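Local coordinates for chinitase A (Streptomyces coelicolor, PDB 3EBV), which is probably an endochitinase that hydrolyses chitin, this chain being the glycoside hydrolase family 18 catalytic domain of a longer protein, at residues V91-Y105 with Y128-A140. Numbering follows the deposited sequence.
Sequences VNSSASATNFANSVY and YMTQALRALSAKA
K139 reaches from helix 126-140 to N102 on helix 94-111, its NZ donating to N102 OD1 at 2.9 Å, almost in line with the amide C=O (178°). Toward the start of helix 94-111, Q131 NE2 gives one N-H to S94 OG at 3.0 Å, close to the plane of its own amide, and another to a water that also touches T98 OG1. Its chain runs straight out, CG anti to the backbone N (chi1 178°), which carries the amide across to S94; the two bonds from NE2 then hold its rotation. Y128 lays its ring against the backbone of N92 and S93, with S93 N over one face, just where S93 occupies the N-cap position. At the other end, K139 CB stands over the centre of the Y105 ring, 3.7 Å from the centroid, a CH-pi contact, while A140 meets the ring at CE1. With an alanine instead of Y105, the aliphatic part of K139 is likely to lose its aromatic platform, and its ammonium to be freer to swing from N102. Between these ends small residues let the axes of segments 94-105 and 128-140 approach to 8.1 Å, crossing at -35°: A97 CB meets A132 CB at 3.7 Å, and A101 is a knob in the hole formed by A132, A135, L136 and K139. On the barrel side, selenomethionine M129 bends so that SE approaches the F100 ring obliquely, 4.5 Å from its centroid; V104 CG1 packs on L136 CD2. F100, V104, M129 and L136 also touch strand 115-120, which links the two helices in sequence, as in successive alpha-beta-alpha steps of a TIM barrel. The polar pairs, Q131 with S94 and K139 with N102, thus flank an alanine seam on its outer side, while apolar groups seal it against the barrel wall.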
ATOM      1  N   VAL A  91       1.014  -1.832 -18.352  1.00 15.49           N
ATOM      2  CA  VAL A  91       0.281  -0.631 -18.794  1.00 14.95           C
ATOM      3  C   VAL A  91       1.332   0.241 -19.493  1.00 15.12           C
ATOM      4  O   VAL A  91       2.069   1.016 -18.849  1.00 14.38           O
ATOM      5  CB  VAL A  91      -0.433   0.083 -17.627  1.00 14.25           C
ATOM      6  CG1 VAL A  91      -1.170   1.341 -18.110  1.00 13.71           C
ATOM      7  CG2 VAL A  91      -1.446  -0.863 -16.959  1.00 14.73           C
ATOM      8  N   ASN A  92       1.460   0.039 -20.802  1.00 15.24           N
ATOM      9  CA  ASN A  92       2.563   0.621 -21.554  1.00 15.76           C
ATOM     10  C   ASN A  92       2.127   1.074 -22.960  1.00 15.68           C
ATOM     11  O   ASN A  92       2.936   1.145 -23.878  1.00 16.77           O
ATOM     12  CB  ASN A  92       3.710  -0.373 -21.634  1.00 15.72           C
ATOM     13  CG  ASN A  92       3.292  -1.695 -22.246  1.00 19.93           C
ATOM     14  OD1 ASN A  92       2.205  -1.822 -22.821  1.00 19.31           O
ATOM     15  ND2 ASN A  92       4.165  -2.707 -22.112  1.00 23.94           N
ATOM     16  N   SER A  93       0.846   1.401 -23.105  1.00 14.87           N
ATOM     17  CA  SER A  93       0.319   1.902 -24.390  1.00 14.62           C
ATOM     18  C   SER A  93      -0.998   2.592 -24.070  1.00 14.19           C
ATOM     19  O   SER A  93      -1.543   2.455 -22.971  1.00 14.79           O
ATOM     20  CB  SER A  93       0.051   0.745 -25.344  1.00 15.19           C
ATOM     21  OG  SER A  93      -0.939  -0.092 -24.788  1.00 15.67           O
ATOM     22  N   SER A  94      -1.563   3.335 -25.040  1.00 14.46           N
ATOM     23  CA  SER A  94      -2.853   3.907 -24.840  1.00 13.92           C
ATOM     24  C   SER A  94      -3.946   2.835 -24.662  1.00 14.02           C
ATOM     25  O   SER A  94      -4.794   2.941 -23.792  1.00 15.24           O
ATOM     26  CB  SER A  94      -3.193   4.817 -26.030  1.00 14.02           C
ATOM     27  OG  SER A  94      -4.414   5.443 -25.802  1.00 15.32           O
ATOM     28  N   ALA A  95      -3.895   1.826 -25.520  1.00 15.68           N
ATOM     29  CA  ALA A  95      -4.888   0.756 -25.441  1.00 15.21           C
ATOM     30  C   ALA A  95      -4.865   0.036 -24.072  1.00 15.24           C
ATOM     31  O   ALA A  95      -5.927  -0.170 -23.462  1.00 16.17           O
ATOM     32  CB  ALA A  95      -4.686  -0.239 -26.576  1.00 16.17           C
ATOM     33  N   SER A  96      -3.662  -0.283 -23.584  1.00 15.07           N
ATOM     34  CA  SER A  96      -3.548  -0.972 -22.286  1.00 15.85           C
ATOM     35  C   SER A  96      -3.926  -0.032 -21.130  1.00 14.87           C
ATOM     36  O   SER A  96      -4.538  -0.451 -20.130  1.00 14.51           O
ATOM     37  CB  SER A  96      -2.178  -1.621 -22.104  1.00 15.92           C
ATOM     38  OG  SER A  96      -1.084  -0.663 -22.110  1.00 17.51           O
ATOM     39  N   ALA A  97      -3.602   1.265 -21.249  1.00 14.69           N
ATOM     40  CA  ALA A  97      -4.115   2.240 -20.276  1.00 14.05           C
ATOM     41  C   ALA A  97      -5.677   2.296 -20.186  1.00 13.98           C
ATOM     42  O   ALA A  97      -6.273   2.346 -19.094  1.00 14.26           O
ATOM     43  CB  ALA A  97      -3.528   3.647 -20.574  1.00 14.53           C
ATOM     44  N   THR A  98      -6.332   2.314 -21.360  1.00 15.12           N
ATOM     45  CA  THR A  98      -7.793   2.278 -21.413  1.00 15.41           C
ATOM     46  C   THR A  98      -8.355   0.945 -20.883  1.00 14.07           C
ATOM     47  O   THR A  98      -9.319   0.965 -20.136  1.00 15.44           O
ATOM     48  CB  THR A  98      -8.268   2.527 -22.866  1.00 15.79           C
ATOM     49  OG1 THR A  98      -7.889   3.855 -23.206  1.00 18.20           O
ATOM     50  CG2 THR A  98      -9.783   2.349 -23.015  1.00 18.04           C
ATOM     51  N   ASN A  99      -7.704  -0.161 -21.242  1.00 14.82           N
ATOM     52  CA  ASN A  99      -8.143  -1.484 -20.732  1.00 14.88           C
ATOM     53  C   ASN A  99      -7.991  -1.571 -19.214  1.00 15.03           C
ATOM     54  O   ASN A  99      -8.829  -2.141 -18.517  1.00 14.84           O
ATOM     55  CB  ASN A  99      -7.376  -2.624 -21.390  1.00 14.56           C
ATOM     56  CG  ASN A  99      -7.667  -2.744 -22.886  1.00 15.58           C
ATOM     57  OD1 ASN A  99      -8.698  -2.230 -23.355  1.00 20.79           O
ATOM     58  ND2 ASN A  99      -6.749  -3.327 -23.623  1.00 16.15           N
ATOM     59  N   PHE A 100      -6.920  -0.964 -18.692  1.00 14.46           N
ATOM     60  CA  PHE A 100      -6.731  -0.951 -17.248  1.00 14.06           C
ATOM     61  C   PHE A 100      -7.826  -0.160 -16.564  1.00 13.39           C
ATOM     62  O   PHE A 100      -8.454  -0.613 -15.625  1.00 14.50           O
ATOM     63  CB  PHE A 100      -5.371  -0.293 -16.939  1.00 13.03           C
ATOM     64  CG  PHE A 100      -5.008  -0.294 -15.467  1.00 12.15           C
ATOM     65  CD1 PHE A 100      -4.420  -1.438 -14.889  1.00 13.83           C
ATOM     66  CD2 PHE A 100      -5.251   0.827 -14.673  1.00 13.21           C
ATOM     67  CE1 PHE A 100      -4.050  -1.401 -13.504  1.00 14.02           C
ATOM     68  CE2 PHE A 100      -4.887   0.833 -13.297  1.00 13.63           C
ATOM     69  CZ  PHE A 100      -4.314  -0.279 -12.734  1.00 13.17           C
ATOM     70  N   ALA A 101      -8.064   1.080 -17.017  1.00 14.25           N
ATOM     71  CA  ALA A 101      -9.096   1.908 -16.403  1.00 14.30           C
ATOM     72  C   ALA A 101     -10.477   1.247 -16.479  1.00 15.32           C
ATOM     73  O   ALA A 101     -11.219   1.232 -15.497  1.00 16.55           O
ATOM     74  CB  ALA A 101      -9.151   3.304 -17.057  1.00 15.99           C
ATOM     75  N   ASN A 102     -10.814   0.722 -17.664  1.00 16.39           N
ATOM     76  CA  ASN A 102     -12.123   0.062 -17.835  1.00 17.53           C
ATOM     77  C   ASN A 102     -12.301  -1.141 -16.911  1.00 16.04           C
ATOM     78  O   ASN A 102     -13.349  -1.294 -16.262  1.00 16.91           O
ATOM     79  CB  ASN A 102     -12.312  -0.383 -19.290  1.00 17.69           C
ATOM     80  CG  ASN A 102     -12.653   0.783 -20.223  1.00 19.86           C
ATOM     81  OD1 ASN A 102     -13.090   1.832 -19.774  1.00 22.21           O
ATOM     82  ND2 ASN A 102     -12.447   0.582 -21.524  1.00 21.24           N
ATOM     83  N   SER A 103     -11.279  -1.992 -16.864  1.00 15.72           N
ATOM     84  CA  SER A 103     -11.395  -3.242 -16.108  1.00 15.39           C
ATOM     85  C   SER A 103     -11.325  -2.999 -14.605  1.00 15.59           C
ATOM     86  O   SER A 103     -12.062  -3.599 -13.842  1.00 16.69           O
ATOM     87  CB  SER A 103     -10.382  -4.267 -16.577  1.00 16.41           C
ATOM     88  OG  SER A 103      -9.055  -3.800 -16.364  1.00 15.54           O
ATOM     89  N   VAL A 104     -10.422  -2.112 -14.159  1.00 14.42           N
ATOM     90  CA  VAL A 104     -10.406  -1.789 -12.744  1.00 15.36           C
ATOM     91  C   VAL A 104     -11.736  -1.192 -12.277  1.00 13.81           C
ATOM     92  O   VAL A 104     -12.257  -1.553 -11.209  1.00 15.51           O
ATOM     93  CB  VAL A 104      -9.187  -0.847 -12.372  1.00 13.71           C
ATOM     94  CG1 VAL A 104      -9.307  -0.337 -10.923  1.00 14.34           C
ATOM     95  CG2 VAL A 104      -7.886  -1.602 -12.603  1.00 15.13           C
ATOM     96  N   TYR A 105     -12.314  -0.283 -13.075  1.00 15.47           N
ATOM     97  CA  TYR A 105     -13.577   0.316 -12.671  1.00 16.24           C
ATOM     98  C   TYR A 105     -14.712  -0.747 -12.646  1.00 16.31           C
ATOM     99  O   TYR A 105     -15.521  -0.733 -11.735  1.00 16.75           O
ATOM    100  CB  TYR A 105     -13.918   1.472 -13.603  1.00 18.41           C
ATOM    101  CG  TYR A 105     -15.126   2.219 -13.133  1.00 19.10           C
ATOM    102  CD1 TYR A 105     -15.127   2.923 -11.925  1.00 19.69           C
ATOM    103  CD2 TYR A 105     -16.293   2.234 -13.904  1.00 21.39           C
ATOM    104  CE1 TYR A 105     -16.239   3.617 -11.511  1.00 22.46           C
ATOM    105  CE2 TYR A 105     -17.405   2.924 -13.488  1.00 22.64           C
ATOM    106  CZ  TYR A 105     -17.382   3.610 -12.309  1.00 21.50           C
ATOM    107  OH  TYR A 105     -18.503   4.303 -11.899  1.00 24.87           O
ATOM    108  N   TYR A 128       2.148   5.905 -19.466  1.00 12.42           N
ATOM    109  CA  TYR A 128       0.860   5.200 -19.688  1.00 11.66           C
ATOM    110  C   TYR A 128       0.091   4.944 -18.390  1.00 11.69           C
ATOM    111  O   TYR A 128      -1.134   4.976 -18.370  1.00 12.52           O
ATOM    112  CB  TYR A 128       1.014   3.963 -20.607  1.00 11.29           C
ATOM    113  CG  TYR A 128       1.518   4.476 -21.933  1.00 12.67           C
ATOM    114  CD1 TYR A 128       0.646   5.168 -22.763  1.00 13.09           C
ATOM    115  CD2 TYR A 128       2.861   4.409 -22.285  1.00 13.54           C
ATOM    116  CE1 TYR A 128       1.105   5.722 -23.938  1.00 12.01           C
ATOM    117  CE2 TYR A 128       3.339   4.984 -23.486  1.00 13.33           C
ATOM    118  CZ  TYR A 128       2.415   5.654 -24.283  1.00 13.70           C
ATOM    119  OH  TYR A 128       2.819   6.276 -25.447  1.00 14.75           O
HETATM  120  N   MSE A 129       0.821   4.774 -17.281  1.00 11.40           N
HETATM  121  CA  MSE A 129       0.090   4.647 -16.031  1.00 10.70           C
HETATM  122  C   MSE A 129      -0.589   5.970 -15.611  1.00  9.80           C
HETATM  123  O   MSE A 129      -1.680   5.985 -15.017  1.00 11.03           O
HETATM  124  CB  MSE A 129       1.010   4.163 -14.887  1.00 11.37           C
HETATM  125  CG  MSE A 129       0.262   3.920 -13.543  1.00 12.09           C
HETATM  126 SE   MSE A 129      -1.307   2.676 -13.664  1.00 17.95          SE
HETATM  127  CE  MSE A 129      -0.332   0.954 -13.709  1.00 14.05           C
ATOM    128  N   THR A 130       0.038   7.126 -15.922  1.00 10.77           N
ATOM    129  CA  THR A 130      -0.614   8.404 -15.619  1.00 11.14           C
ATOM    130  C   THR A 130      -1.909   8.516 -16.458  1.00 10.51           C
ATOM    131  O   THR A 130      -2.956   8.852 -15.919  1.00 11.75           O
ATOM    132  CB  THR A 130       0.335   9.614 -15.907  1.00 11.15           C
ATOM    133  OG1 THR A 130       1.504   9.501 -15.047  1.00 11.55           O
ATOM    134  CG2 THR A 130      -0.379  10.936 -15.644  1.00 11.16           C
ATOM    135  N   GLN A 131      -1.797   8.173 -17.743  1.00 12.16           N
ATOM    136  CA  GLN A 131      -2.990   8.225 -18.597  1.00 12.29           C
ATOM    137  C   GLN A 131      -4.074   7.290 -18.051  1.00 13.05           C
ATOM    138  O   GLN A 131      -5.247   7.685 -17.951  1.00 13.43           O
ATOM    139  CB  GLN A 131      -2.608   7.799 -19.987  1.00 12.03           C
ATOM    140  CG  GLN A 131      -3.833   7.784 -20.967  1.00 12.06           C
ATOM    141  CD  GLN A 131      -3.456   7.355 -22.368  1.00 12.45           C
ATOM    142  OE1 GLN A 131      -2.306   7.474 -22.819  1.00 13.52           O
ATOM    143  NE2 GLN A 131      -4.477   6.853 -23.105  1.00 14.83           N
ATOM    144  N   ALA A 132      -3.658   6.078 -17.666  1.00 12.78           N
ATOM    145  CA  ALA A 132      -4.614   5.076 -17.141  1.00 12.20           C
ATOM    146  C   ALA A 132      -5.320   5.577 -15.879  1.00 12.29           C
ATOM    147  O   ALA A 132      -6.541   5.448 -15.711  1.00 12.92           O
ATOM    148  CB  ALA A 132      -3.918   3.751 -16.880  1.00 13.29           C
ATOM    149  N   LEU A 133      -4.535   6.152 -14.970  1.00 11.39           N
ATOM    150  CA  LEU A 133      -5.112   6.615 -13.718  1.00 11.85           C
ATOM    151  C   LEU A 133      -6.075   7.815 -13.911  1.00 11.81           C
ATOM    152  O   LEU A 133      -7.067   7.943 -13.182  1.00 13.38           O
ATOM    153  CB  LEU A 133      -4.012   6.950 -12.666  1.00 11.76           C
ATOM    154  CG  LEU A 133      -3.285   5.694 -12.159  1.00 12.00           C
ATOM    155  CD1 LEU A 133      -2.103   6.161 -11.270  1.00 12.18           C
ATOM    156  CD2 LEU A 133      -4.202   4.741 -11.394  1.00 12.16           C
ATOM    157  N   ARG A 134      -5.744   8.707 -14.856  1.00 12.29           N
ATOM    158  CA  ARG A 134      -6.688   9.804 -15.148  1.00 12.48           C
ATOM    159  C   ARG A 134      -7.981   9.273 -15.764  1.00 13.81           C
ATOM    160  O   ARG A 134      -9.055   9.758 -15.421  1.00 14.56           O
ATOM    161  CB  ARG A 134      -6.026  10.834 -16.078  1.00 12.77           C
ATOM    162  CG  ARG A 134      -4.898  11.653 -15.388  1.00 12.56           C
ATOM    163  CD  ARG A 134      -5.385  12.400 -14.206  1.00 12.43           C
ATOM    164  NE  ARG A 134      -4.313  13.217 -13.619  1.00 12.38           N
ATOM    165  CZ  ARG A 134      -4.438  13.983 -12.530  1.00 13.02           C
ATOM    166  NH1 ARG A 134      -5.580  14.014 -11.832  1.00 12.12           N
ATOM    167  NH2 ARG A 134      -3.388  14.695 -12.087  1.00 13.08           N
ATOM    168  N   ALA A 135      -7.851   8.281 -16.638  1.00 13.66           N
ATOM    169  CA  ALA A 135      -9.076   7.656 -17.225  1.00 13.99           C
ATOM    170  C   ALA A 135      -9.937   7.014 -16.129  1.00 15.67           C
ATOM    171  O   ALA A 135     -11.169   7.153 -16.083  1.00 16.09           O
ATOM    172  CB  ALA A 135      -8.690   6.648 -18.277  1.00 14.96           C
ATOM    173  N   LEU A 136      -9.276   6.313 -15.202  1.00 14.55           N
ATOM    174  CA  LEU A 136      -9.973   5.663 -14.085  1.00 14.32           C
ATOM    175  C   LEU A 136     -10.607   6.689 -13.169  1.00 14.91           C
ATOM    176  O   LEU A 136     -11.764   6.556 -12.762  1.00 15.57           O
ATOM    177  CB  LEU A 136      -8.988   4.793 -13.290  1.00 13.88           C
ATOM    178  CG  LEU A 136      -9.560   4.018 -12.106  1.00 13.93           C
ATOM    179  CD1 LEU A 136     -10.777   3.128 -12.446  1.00 14.76           C
ATOM    180  CD2 LEU A 136      -8.439   3.161 -11.429  1.00 13.21           C
ATOM    181  N   SER A 137      -9.856   7.739 -12.807  1.00 14.10           N
ATOM    182  CA  SER A 137     -10.383   8.806 -11.976  1.00 14.29           C
ATOM    183  C   SER A 137     -11.641   9.484 -12.594  1.00 14.25           C
ATOM    184  O   SER A 137     -12.570   9.848 -11.872  1.00 16.07           O
ATOM    185  CB  SER A 137      -9.265   9.864 -11.729  1.00 14.43           C
ATOM    186  OG  SER A 137      -9.688  10.957 -10.938  1.00 14.06           O
ATOM    187  N   ALA A 138     -11.606   9.654 -13.921  1.00 15.24           N
ATOM    188  CA  ALA A 138     -12.768  10.259 -14.633  1.00 16.62           C
ATOM    189  C   ALA A 138     -14.022   9.391 -14.410  1.00 17.96           C
ATOM    190  O   ALA A 138     -15.133   9.931 -14.263  1.00 18.72           O
ATOM    191  CB  ALA A 138     -12.454  10.435 -16.101  1.00 17.10           C
ATOM    192  N   LYS A 139     -13.854   8.072 -14.353  1.00 17.60           N
ATOM    193  CA  LYS A 139     -14.995   7.157 -14.105  1.00 18.49           C
ATOM    194  C   LYS A 139     -15.464   7.134 -12.652  1.00 19.86           C
ATOM    195  O   LYS A 139     -16.677   7.104 -12.366  1.00 21.29           O
ATOM    196  CB  LYS A 139     -14.678   5.736 -14.565  1.00 18.38           C
ATOM    197  CG  LYS A 139     -14.265   5.615 -16.006  1.00 18.97           C
ATOM    198  CD  LYS A 139     -13.756   4.207 -16.311  1.00 23.48           C
ATOM    199  CE  LYS A 139     -13.151   4.132 -17.681  1.00 25.14           C
ATOM    200  NZ  LYS A 139     -14.236   4.315 -18.704  1.00 27.92           N
ATOM    201  N   ALA A 140     -14.503   7.096 -11.722  1.00 18.37           N
ATOM    202  CA  ALA A 140     -14.816   6.855 -10.331  1.00 18.47           C
ATOM    203  C   ALA A 140     -15.050   8.132  -9.510  1.00 18.03           C
ATOM    204  O   ALA A 140     -15.698   8.092  -8.447  1.00 19.45           O
ATOM    205  CB  ALA A 140     -13.697   5.988  -9.696  1.00 18.01           C
TER
HETATM  206  O   HOH W   1      -6.712   5.851 -21.621  1.00 30.01           O